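Local coordinates for protein cytochrome C549 (Arthrospira maxima, PDB 1F1C) that carries one covalently bound heme c and, as an extrinsic lumenal subunit of photosystem II, probably stabilizes the oxygen-evolving complex, at residues 50-64 with 70-82. Numbering follows the deposited sequence.
With HEC (heme c), chain C.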
ATOM      1  N   VAL A  50      11.869   5.148  -6.353  1.00 38.10           N
ATOM      2  CA  VAL A  50      12.232   4.028  -5.483  1.00 39.31           C
ATOM      3  C   VAL A  50      12.164   2.700  -6.258  1.00 37.78           C
ATOM      4  O   VAL A  50      11.311   1.850  -5.979  1.00 35.39           O
ATOM      5  CB  VAL A  50      11.288   3.962  -4.252  1.00 38.03           C
ATOM      6  CG1 VAL A  50      11.854   3.026  -3.203  1.00 36.72           C
ATOM      7  CG2 VAL A  50      11.096   5.349  -3.675  1.00 39.84           C
ATOM      8  N   ASN A  51      13.079   2.548  -7.218  1.00 34.32           N
ATOM      9  CA  ASN A  51      13.187   1.377  -8.105  1.00 36.32           C
ATOM     10  C   ASN A  51      13.925   0.168  -7.517  1.00 33.37           C
ATOM     11  O   ASN A  51      14.284   0.155  -6.345  1.00 30.53           O
ATOM     12  CB  ASN A  51      13.919   1.788  -9.386  1.00 40.98           C
ATOM     13  CG  ASN A  51      13.008   1.864 -10.580  1.00 51.23           C
ATOM     14  OD1 ASN A  51      11.985   2.557 -10.563  1.00 61.23           O
ATOM     15  ND2 ASN A  51      13.377   1.158 -11.641  1.00 55.24           N
ATOM     16  N   LEU A  52      14.151  -0.845  -8.358  1.00 28.90           N
ATOM     17  CA  LEU A  52      14.877  -2.041  -7.948  1.00 26.87           C
ATOM     18  C   LEU A  52      16.245  -2.041  -8.613  1.00 28.25           C
ATOM     19  O   LEU A  52      16.896  -3.083  -8.725  1.00 28.54           O
ATOM     20  CB  LEU A  52      14.121  -3.322  -8.319  1.00 27.82           C
ATOM     21  CG  LEU A  52      12.857  -3.627  -7.505  1.00 25.20           C
ATOM     22  CD1 LEU A  52      12.391  -5.058  -7.790  1.00 19.01           C
ATOM     23  CD2 LEU A  52      13.151  -3.462  -6.021  1.00 18.81           C
ATOM     24  N   SER A  53      16.669  -0.861  -9.059  1.00 25.49           N
ATOM     25  CA  SER A  53      17.973  -0.704  -9.688  1.00 27.23           C
ATOM     26  C   SER A  53      18.992  -0.617  -8.563  1.00 27.21           C
ATOM     27  O   SER A  53      18.656  -0.208  -7.448  1.00 23.06           O
ATOM     28  CB  SER A  53      18.019   0.584 -10.514  1.00 28.79           C
ATOM     29  OG  SER A  53      17.951   1.729  -9.669  1.00 33.56           O
ATOM     30  N   PRO A  54      20.252  -0.999  -8.835  1.00 27.02           N
ATOM     31  CA  PRO A  54      21.301  -0.949  -7.811  1.00 23.28           C
ATOM     32  C   PRO A  54      21.434   0.440  -7.194  1.00 25.94           C
ATOM     33  O   PRO A  54      21.513   0.581  -5.974  1.00 28.26           O
ATOM     34  CB  PRO A  54      22.557  -1.379  -8.571  1.00 25.21           C
ATOM     35  CG  PRO A  54      22.276  -0.963  -9.976  1.00 32.26           C
ATOM     36  CD  PRO A  54      20.819  -1.357 -10.146  1.00 28.22           C
ATOM     37  N   GLU A  55      21.444   1.467  -8.037  1.00 31.66           N
ATOM     38  CA  GLU A  55      21.562   2.837  -7.549  1.00 35.57           C
ATOM     39  C   GLU A  55      20.480   3.177  -6.518  1.00 33.52           C
ATOM     40  O   GLU A  55      20.786   3.637  -5.418  1.00 32.32           O
ATOM     41  CB  GLU A  55      21.495   3.819  -8.719  1.00 39.56           C
ATOM     42  CG  GLU A  55      20.312   3.599  -9.649  1.00 51.90           C
ATOM     43  CD  GLU A  55      20.730   3.232 -11.068  1.00 55.33           C
ATOM     44  OE1 GLU A  55      21.477   2.239 -11.248  1.00 52.69           O
ATOM     45  OE2 GLU A  55      20.304   3.945 -12.007  1.00 59.48           O
ATOM     46  N   ALA A  56      19.219   2.946  -6.869  1.00 31.68           N
ATOM     47  CA  ALA A  56      18.121   3.246  -5.958  1.00 29.98           C
ATOM     48  C   ALA A  56      18.248   2.444  -4.662  1.00 30.02           C
ATOM     49  O   ALA A  56      18.136   2.992  -3.561  1.00 27.07           O
ATOM     50  CB  ALA A  56      16.782   2.955  -6.637  1.00 24.42           C
ATOM     51  N   LEU A  57      18.483   1.143  -4.800  1.00 28.55           N
ATOM     52  CA  LEU A  57      18.630   0.263  -3.645  1.00 29.29           C
ATOM     53  C   LEU A  57      19.744   0.752  -2.726  1.00 32.72           C
ATOM     54  O   LEU A  57      19.581   0.814  -1.509  1.00 28.95           O
ATOM     55  CB  LEU A  57      18.949  -1.161  -4.107  1.00 25.88           C
ATOM     56  CG  LEU A  57      17.837  -1.963  -4.790  1.00 26.37           C
ATOM     57  CD1 LEU A  57      18.364  -3.331  -5.242  1.00 12.98           C
ATOM     58  CD2 LEU A  57      16.689  -2.139  -3.803  1.00 19.18           C
ATOM     59  N   ALA A  58      20.886   1.082  -3.322  1.00 32.59           N
ATOM     60  CA  ALA A  58      22.033   1.555  -2.562  1.00 32.22           C
ATOM     61  C   ALA A  58      21.742   2.856  -1.820  1.00 31.80           C
ATOM     62  O   ALA A  58      22.307   3.113  -0.761  1.00 31.32           O
ATOM     63  CB  ALA A  58      23.219   1.744  -3.489  1.00 36.76           C
ATOM     64  N   LEU A  59      20.849   3.671  -2.367  1.00 33.34           N
ATOM     65  CA  LEU A  59      20.528   4.944  -1.746  1.00 32.10           C
ATOM     66  C   LEU A  59      19.342   4.906  -0.790  1.00 34.14           C
ATOM     67  O   LEU A  59      18.917   5.945  -0.280  1.00 26.36           O
ATOM     68  CB  LEU A  59      20.306   6.002  -2.828  1.00 37.70           C
ATOM     69  CG  LEU A  59      21.562   6.741  -3.313  1.00 38.31           C
ATOM     70  CD1 LEU A  59      22.749   5.809  -3.325  1.00 42.11           C
ATOM     71  CD2 LEU A  59      21.319   7.321  -4.698  1.00 33.40           C
ATOM     72  N   ALA A  60      18.817   3.707  -0.544  1.00 31.10           N
ATOM     73  CA  ALA A  60      17.694   3.543   0.372  1.00 35.01           C
ATOM     74  C   ALA A  60      18.222   3.614   1.804  1.00 34.38           C
ATOM     75  O   ALA A  60      19.432   3.657   2.026  1.00 35.64           O
ATOM     76  CB  ALA A  60      17.015   2.196   0.131  1.00 33.50           C
ATOM     77  N   THR A  61      17.319   3.622   2.777  1.00 32.99           N
ATOM     78  CA  THR A  61      17.733   3.678   4.174  1.00 34.77           C
ATOM     79  C   THR A  61      17.061   2.601   5.007  1.00 32.19           C
ATOM     80  O   THR A  61      15.870   2.672   5.277  1.00 36.00           O
ATOM     81  CB  THR A  61      17.405   5.041   4.800  1.00 37.96           C
ATOM     82  OG1 THR A  61      18.158   6.060   4.131  1.00 40.18           O
ATOM     83  CG2 THR A  61      17.755   5.042   6.287  1.00 34.65           C
ATOM     84  N   PRO A  62      17.820   1.580   5.419  1.00 30.57           N
ATOM     85  CA  PRO A  62      19.247   1.409   5.135  1.00 33.31           C
ATOM     86  C   PRO A  62      19.389   0.911   3.699  1.00 33.10           C
ATOM     87  O   PRO A  62      18.391   0.574   3.057  1.00 22.85           O
ATOM     88  CB  PRO A  62      19.693   0.340   6.141  1.00 34.37           C
ATOM     89  CG  PRO A  62      18.575   0.281   7.153  1.00 40.50           C
ATOM     90  CD  PRO A  62      17.346   0.530   6.326  1.00 33.95           C
ATOM     91  N   PRO A  63      20.624   0.876   3.174  1.00 28.81           N
ATOM     92  CA  PRO A  63      20.804   0.401   1.804  1.00 29.36           C
ATOM     93  C   PRO A  63      20.186  -0.988   1.671  1.00 26.51           C
ATOM     94  O   PRO A  63      20.326  -1.816   2.557  1.00 27.37           O
ATOM     95  CB  PRO A  63      22.322   0.373   1.646  1.00 29.12           C
ATOM     96  CG  PRO A  63      22.762   1.513   2.520  1.00 33.56           C
ATOM     97  CD  PRO A  63      21.902   1.332   3.751  1.00 31.29           C
ATOM     98  N   ARG A  64      19.484  -1.225   0.576  1.00 27.65           N
ATOM     99  CA  ARG A  64      18.862  -2.514   0.334  1.00 26.81           C
ATOM    100  C   ARG A  64      19.648  -3.216  -0.763  1.00 24.30           C
ATOM    101  O   ARG A  64      19.081  -3.952  -1.566  1.00 27.90           O
ATOM    102  CB  ARG A  64      17.412  -2.308  -0.101  1.00 25.37           C
ATOM    103  CG  ARG A  64      16.574  -1.520   0.900  1.00 25.10           C
ATOM    104  CD  ARG A  64      16.476  -2.263   2.229  1.00 30.24           C
ATOM    105  NE  ARG A  64      15.552  -1.616   3.163  1.00 32.96           N
ATOM    106  CZ  ARG A  64      15.100  -2.185   4.275  1.00 31.44           C
ATOM    107  NH1 ARG A  64      15.482  -3.416   4.598  1.00 29.25           N
ATOM    108  NH2 ARG A  64      14.262  -1.523   5.060  1.00 30.20           N
ATOM    109  N   LEU A  70      17.671  -6.943   1.733  1.00 23.14           N
ATOM    110  CA  LEU A  70      16.503  -7.204   0.901  1.00 23.87           C
ATOM    111  C   LEU A  70      15.548  -8.149   1.626  1.00 26.48           C
ATOM    112  O   LEU A  70      14.327  -7.959   1.605  1.00 18.34           O
ATOM    113  CB  LEU A  70      16.927  -7.794  -0.443  1.00 22.41           C
ATOM    114  CG  LEU A  70      17.534  -6.731  -1.371  1.00 24.04           C
ATOM    115  CD1 LEU A  70      17.981  -7.374  -2.675  1.00 21.07           C
ATOM    116  CD2 LEU A  70      16.498  -5.634  -1.633  1.00 23.77           C
ATOM    117  N   VAL A  71      16.105  -9.160   2.280  1.00 25.54           N
ATOM    118  CA  VAL A  71      15.274 -10.099   3.015  1.00 28.50           C
ATOM    119  C   VAL A  71      14.525  -9.370   4.129  1.00 29.19           C
ATOM    120  O   VAL A  71      13.328  -9.597   4.327  1.00 30.09           O
ATOM    121  CB  VAL A  71      16.123 -11.235   3.605  1.00 32.24           C
ATOM    122  CG1 VAL A  71      15.265 -12.115   4.511  1.00 35.15           C
ATOM    123  CG2 VAL A  71      16.711 -12.061   2.478  1.00 30.20           C
ATOM    124  N   ASP A  72      15.226  -8.480   4.834  1.00 28.86           N
ATOM    125  CA  ASP A  72      14.634  -7.697   5.921  1.00 25.36           C
ATOM    126  C   ASP A  72      13.486  -6.870   5.388  1.00 30.77           C
ATOM    127  O   ASP A  72      12.415  -6.782   6.001  1.00 33.02           O
ATOM    128  CB  ASP A  72      15.670  -6.746   6.529  1.00 27.85           C
ATOM    129  CG  ASP A  72      15.074  -5.819   7.588  1.00 30.09           C
ATOM    130  OD1 ASP A  72      15.318  -4.595   7.515  1.00 32.34           O
ATOM    131  OD2 ASP A  72      14.370  -6.307   8.501  1.00 36.99           O
ATOM    132  N   TYR A  73      13.728  -6.246   4.240  1.00 29.62           N
ATOM    133  CA  TYR A  73      12.733  -5.401   3.609  1.00 29.59           C
ATOM    134  C   TYR A  73      11.403  -6.114   3.395  1.00 32.28           C
ATOM    135  O   TYR A  73      10.346  -5.559   3.695  1.00 32.67           O
ATOM    136  CB  TYR A  73      13.238  -4.881   2.261  1.00 26.87           C
ATOM    137  CG  TYR A  73      12.313  -3.837   1.705  1.00 29.81           C
ATOM    138  CD1 TYR A  73      12.446  -2.492   2.070  1.00 26.25           C
ATOM    139  CD2 TYR A  73      11.234  -4.203   0.903  1.00 22.88           C
ATOM    140  CE1 TYR A  73      11.517  -1.538   1.647  1.00 30.41           C
ATOM    141  CE2 TYR A  73      10.298  -3.264   0.488  1.00 28.02           C
ATOM    142  CZ  TYR A  73      10.444  -1.935   0.859  1.00 28.69           C
ATOM    143  OH  TYR A  73       9.524  -1.008   0.430  1.00 29.91           O
ATOM    144  N   ILE A  74      11.450  -7.335   2.867  1.00 34.87           N
ATOM    145  CA  ILE A  74      10.224  -8.084   2.619  1.00 35.83           C
ATOM    146  C   ILE A  74       9.567  -8.480   3.928  1.00 36.45           C
ATOM    147  O   ILE A  74       8.341  -8.501   4.034  1.00 38.45           O
ATOM    148  CB  ILE A  74      10.488  -9.339   1.785  1.00 32.21           C
ATOM    149  CG1 ILE A  74      11.125  -8.932   0.459  1.00 32.54           C
ATOM    150  CG2 ILE A  74       9.180 -10.089   1.552  1.00 27.44           C
ATOM    151  CD1 ILE A  74      11.750 -10.088  -0.314  1.00 46.14           C
ATOM    152  N   LYS A  75      10.385  -8.792   4.923  1.00 38.53           N
ATOM    153  CA  LYS A  75       9.863  -9.157   6.232  1.00 41.75           C
ATOM    154  C   LYS A  75       9.303  -7.916   6.938  1.00 41.92           C
ATOM    155  O   LYS A  75       8.322  -8.000   7.681  1.00 37.51           O
ATOM    156  CB  LYS A  75      10.973  -9.764   7.093  1.00 42.50           C
ATOM    157  CG  LYS A  75      11.459 -11.124   6.615  1.00 50.72           C
ATOM    158  CD  LYS A  75      12.779 -11.523   7.260  1.00 51.23           C
ATOM    159  CE  LYS A  75      12.684 -11.632   8.769  1.00 55.64           C
ATOM    160  NZ  LYS A  75      11.740 -12.703   9.186  1.00 63.76           N
ATOM    161  N   ASN A  76       9.917  -6.763   6.685  1.00 39.92           N
ATOM    162  CA  ASN A  76       9.497  -5.536   7.343  1.00 39.47           C
ATOM    163  C   ASN A  76       9.651  -4.310   6.447  1.00 38.36           C
ATOM    164  O   ASN A  76      10.542  -3.482   6.648  1.00 37.56           O
ATOM    165  CB  ASN A  76      10.325  -5.349   8.613  1.00 43.11           C
ATOM    166  CG  ASN A  76       9.749  -4.301   9.532  1.00 52.11           C
ATOM    167  OD1 ASN A  76      10.449  -3.777  10.396  1.00 61.96           O
ATOM    168  ND2 ASN A  76       8.465  -3.997   9.366  1.00 56.86           N
ATOM    169  N   PRO A  77       8.773  -4.172   5.447  1.00 38.54           N
ATOM    170  CA  PRO A  77       8.800  -3.046   4.505  1.00 36.37           C
ATOM    171  C   PRO A  77       8.738  -1.650   5.146  1.00 33.63           C
ATOM    172  O   PRO A  77       7.945  -1.406   6.057  1.00 37.70           O
ATOM    173  CB  PRO A  77       7.591  -3.318   3.615  1.00 34.52           C
ATOM    174  CG  PRO A  77       7.502  -4.807   3.612  1.00 37.26           C
ATOM    175  CD  PRO A  77       7.742  -5.153   5.063  1.00 36.74           C
ATOM    176  N   THR A  78       9.581  -0.741   4.661  1.00 26.68           N
ATOM    177  CA  THR A  78       9.603   0.633   5.161  1.00 34.02           C
ATOM    178  C   THR A  78       9.767   1.608   3.985  1.00 34.76           C
ATOM    179  O   THR A  78      10.285   1.231   2.931  1.00 36.17           O
ATOM    180  CB  THR A  78      10.775   0.879   6.120  1.00 27.66           C
ATOM    181  OG1 THR A  78      11.987   0.940   5.361  1.00 35.91           O
ATOM    182  CG2 THR A  78      10.871  -0.226   7.157  1.00 32.61           C
ATOM    183  N   THR A  79       9.335   2.856   4.169  1.00 31.06           N
ATOM    184  CA  THR A  79       9.458   3.855   3.112  1.00 31.92           C
ATOM    185  C   THR A  79      10.907   3.955   2.678  1.00 28.79           C
ATOM    186  O   THR A  79      11.793   3.425   3.332  1.00 31.06           O
ATOM    187  CB  THR A  79       8.989   5.250   3.581  1.00 32.06           C
ATOM    188  OG1 THR A  79       9.501   5.509   4.895  1.00 32.48           O
ATOM    189  CG2 THR A  79       7.468   5.325   3.588  1.00 29.21           C
ATOM    190  N   TYR A  80      11.152   4.643   1.576  1.00 31.33           N
ATOM    191  CA  TYR A  80      12.513   4.775   1.084  1.00 31.58           C
ATOM    192  C   TYR A  80      13.442   5.355   2.150  1.00 33.57           C
ATOM    193  O   TYR A  80      14.562   4.888   2.330  1.00 28.04           O
ATOM    194  CB  TYR A  80      12.537   5.653  -0.159  1.00 24.95           C
ATOM    195  CG  TYR A  80      13.831   5.570  -0.926  1.00 28.03           C
ATOM    196  CD1 TYR A  80      14.303   4.344  -1.404  1.00 22.31           C
ATOM    197  CD2 TYR A  80      14.572   6.717  -1.201  1.00 23.68           C
ATOM    198  CE1 TYR A  80      15.484   4.265  -2.140  1.00 28.77           C
ATOM    199  CE2 TYR A  80      15.752   6.647  -1.938  1.00 33.64           C
ATOM    200  CZ  TYR A  80      16.200   5.421  -2.404  1.00 30.28           C
ATOM    201  OH  TYR A  80      17.358   5.371  -3.140  1.00 34.61           O
ATOM    202  N   ASP A  81      12.965   6.364   2.869  1.00 40.69           N
ATOM    203  CA  ASP A  81      13.766   6.982   3.922  1.00 48.65           C
ATOM    204  C   ASP A  81      13.807   6.049   5.136  1.00 52.36           C
ATOM    205  O   ASP A  81      14.290   6.415   6.214  1.00 53.15           O
ATOM    206  CB  ASP A  81      13.168   8.341   4.303  1.00 53.09           C
ATOM    207  CG  ASP A  81      11.821   8.215   4.976  1.00 56.49           C
ATOM    208  OD1 ASP A  81      11.209   9.260   5.271  1.00 61.37           O
ATOM    209  OD2 ASP A  81      11.379   7.073   5.215  1.00 55.11           O
ATOM    210  N   GLY A  82      13.280   4.841   4.926  1.00 54.68           N
ATOM    211  CA  GLY A  82      13.233   3.796   5.934  1.00 55.99           C
ATOM    212  C   GLY A  82      12.755   4.138   7.332  1.00 58.71           C
ATOM    213  O   GLY A  82      13.194   3.507   8.300  1.00 58.96           O
TER
HETATM  214 FE   HEC C 200       7.708  -3.413  -3.560  1.00 25.79          FE
HETATM  215  CHA HEC C 200       9.473  -0.632  -2.728  1.00 19.78           C
HETATM  216  CHB HEC C 200      10.615  -5.328  -3.173  1.00 23.59           C
HETATM  217  CHC HEC C 200       6.005  -6.299  -4.166  1.00 25.04           C
HETATM  218  CHD HEC C 200       5.032  -1.527  -4.407  1.00 24.77           C
HETATM  219  NA  HEC C 200       9.587  -3.066  -2.998  1.00 18.86           N
HETATM  220  C1A HEC C 200      10.141  -1.856  -2.676  1.00 19.10           C
HETATM  221  C2A HEC C 200      11.545  -2.021  -2.413  1.00 18.64           C
HETATM  222  C3A HEC C 200      11.861  -3.311  -2.534  1.00 21.48           C
HETATM  223  C4A HEC C 200      10.662  -3.955  -2.940  1.00 20.59           C
HETATM  224  CMA HEC C 200      13.142  -4.017  -2.120  1.00 17.67           C
HETATM  225  CAA HEC C 200      12.505  -0.948  -2.024  1.00 20.57           C
HETATM  226  CBA HEC C 200      12.999  -0.332  -3.307  1.00 25.45           C
HETATM  227  CGA HEC C 200      14.129   0.626  -3.064  1.00 24.48           C
HETATM  228  O1A HEC C 200      14.465   0.853  -1.886  1.00 30.62           O
HETATM  229  O2A HEC C 200      14.680   1.152  -4.046  1.00 26.92           O
HETATM  230  NB  HEC C 200       8.182  -5.360  -3.625  1.00 26.23           N
HETATM  231  C1B HEC C 200       9.444  -5.981  -3.472  1.00 25.37           C
HETATM  232  C2B HEC C 200       9.346  -7.402  -3.515  1.00 28.36           C
HETATM  233  C3B HEC C 200       8.035  -7.681  -3.657  1.00 27.75           C
HETATM  234  C4B HEC C 200       7.327  -6.427  -3.794  1.00 22.67           C
HETATM  235  CMB HEC C 200      10.472  -8.419  -3.441  1.00 26.38           C
HETATM  236  CAB HEC C 200       7.478  -8.960  -3.633  1.00 29.92           C
HETATM  237  CBB HEC C 200       7.546  -9.776  -2.488  1.00 30.18           C
HETATM  238  NC  HEC C 200       5.930  -3.812  -4.187  1.00 24.52           N
HETATM  239  C1C HEC C 200       5.381  -5.065  -4.407  1.00 26.18           C
HETATM  240  C2C HEC C 200       4.042  -4.966  -4.881  1.00 26.11           C
HETATM  241  C3C HEC C 200       3.720  -3.640  -4.899  1.00 32.20           C
HETATM  242  C4C HEC C 200       4.934  -2.920  -4.506  1.00 25.37           C
HETATM  243  CMC HEC C 200       3.157  -6.117  -5.355  1.00 28.57           C
HETATM  244  CAC HEC C 200       2.492  -3.105  -5.369  1.00 24.61           C
HETATM  245  CBC HEC C 200       1.245  -3.451  -4.766  1.00 24.09           C
HETATM  246  ND  HEC C 200       7.310  -1.493  -3.509  1.00 24.73           N
HETATM  247  C1D HEC C 200       6.130  -0.872  -3.851  1.00 22.41           C
HETATM  248  C2D HEC C 200       6.207   0.536  -3.655  1.00 19.78           C
HETATM  249  C3D HEC C 200       7.446   0.782  -3.186  1.00 22.07           C
HETATM  250  C4D HEC C 200       8.146  -0.473  -3.122  1.00 23.39           C
HETATM  251  CMD HEC C 200       5.168   1.585  -4.114  1.00 18.72           C
HETATM  252  CAD HEC C 200       7.998   2.131  -2.713  1.00 28.30           C
HETATM  253  CBD HEC C 200       7.693   2.400  -1.241  1.00 26.87           C
HETATM  254  CGD HEC C 200       8.306   3.703  -0.736  1.00 29.78           C
HETATM  255  O1D HEC C 200       9.543   3.804  -0.648  1.00 28.92           O
HETATM  256  O2D HEC C 200       7.543   4.640  -0.429  1.00 34.35           O
HETATM  257  O   HOH W   1      14.298   0.725   3.293  1.00 36.46           O
HETATM  258  O   HOH W   2      13.203  -3.040   7.336  1.00 27.21           O
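The ring of Tyr80 fills a hollow made by Val50, Ala56, Leu59 and Ala60. Ala60 CA lies over one ring face, and Ala60 CB touches Tyr80 CE1 at 3.4 Å. Val50 CG1 meets Tyr80 CD1 obliquely, at 3.3 Å. With CG anti to the backbone N (chi1 -166°), the ring reaches helix 54-58, where its hydroxyl donates in the carbonyl plane to a lone pair of Ala56 O; Tyr80 OH and Ala56 O are 2.5 Å apart. A phenylalanine in its place would probably leave Ala56 O without this donor and the ring less firmly anchored in its hollow. The backbones are tied nearby, where Thr61 N donates to Tyr80 O. Beside this bond Gly82 CA makes a CA-H...O contact with Thr61 O, at 2.9 Å.

The two segments form part of the heme c pocket of this c-type cytochrome, whose iron is held by His39 and His90. One face of the Tyr73 ring lies toward the heme, and Pro77 CA sits over the other. The same ring meets His90 edge-to-face.

The Arg64 chain bends at chi2 (-62°), and its guanidinium is wedged between Tyr73 CD1 on one face and Pro62 CD on the other. The guanidinium and tyrosine planes stand 86° apart. Arg64 NH1 forms a salt bridge to Asp72 OD1 at 3.2 Å and also bonds to Ala69 O. NE and NH2 each donate to a water; one water binds Thr61 O, the other joins Asp72 OD1 and Asn76 O. Leu70 CD2 packs against Arg64 O at 3.1 Å and also touches Arg64 CB and the heme methyl CMA, each at 3.8 Å.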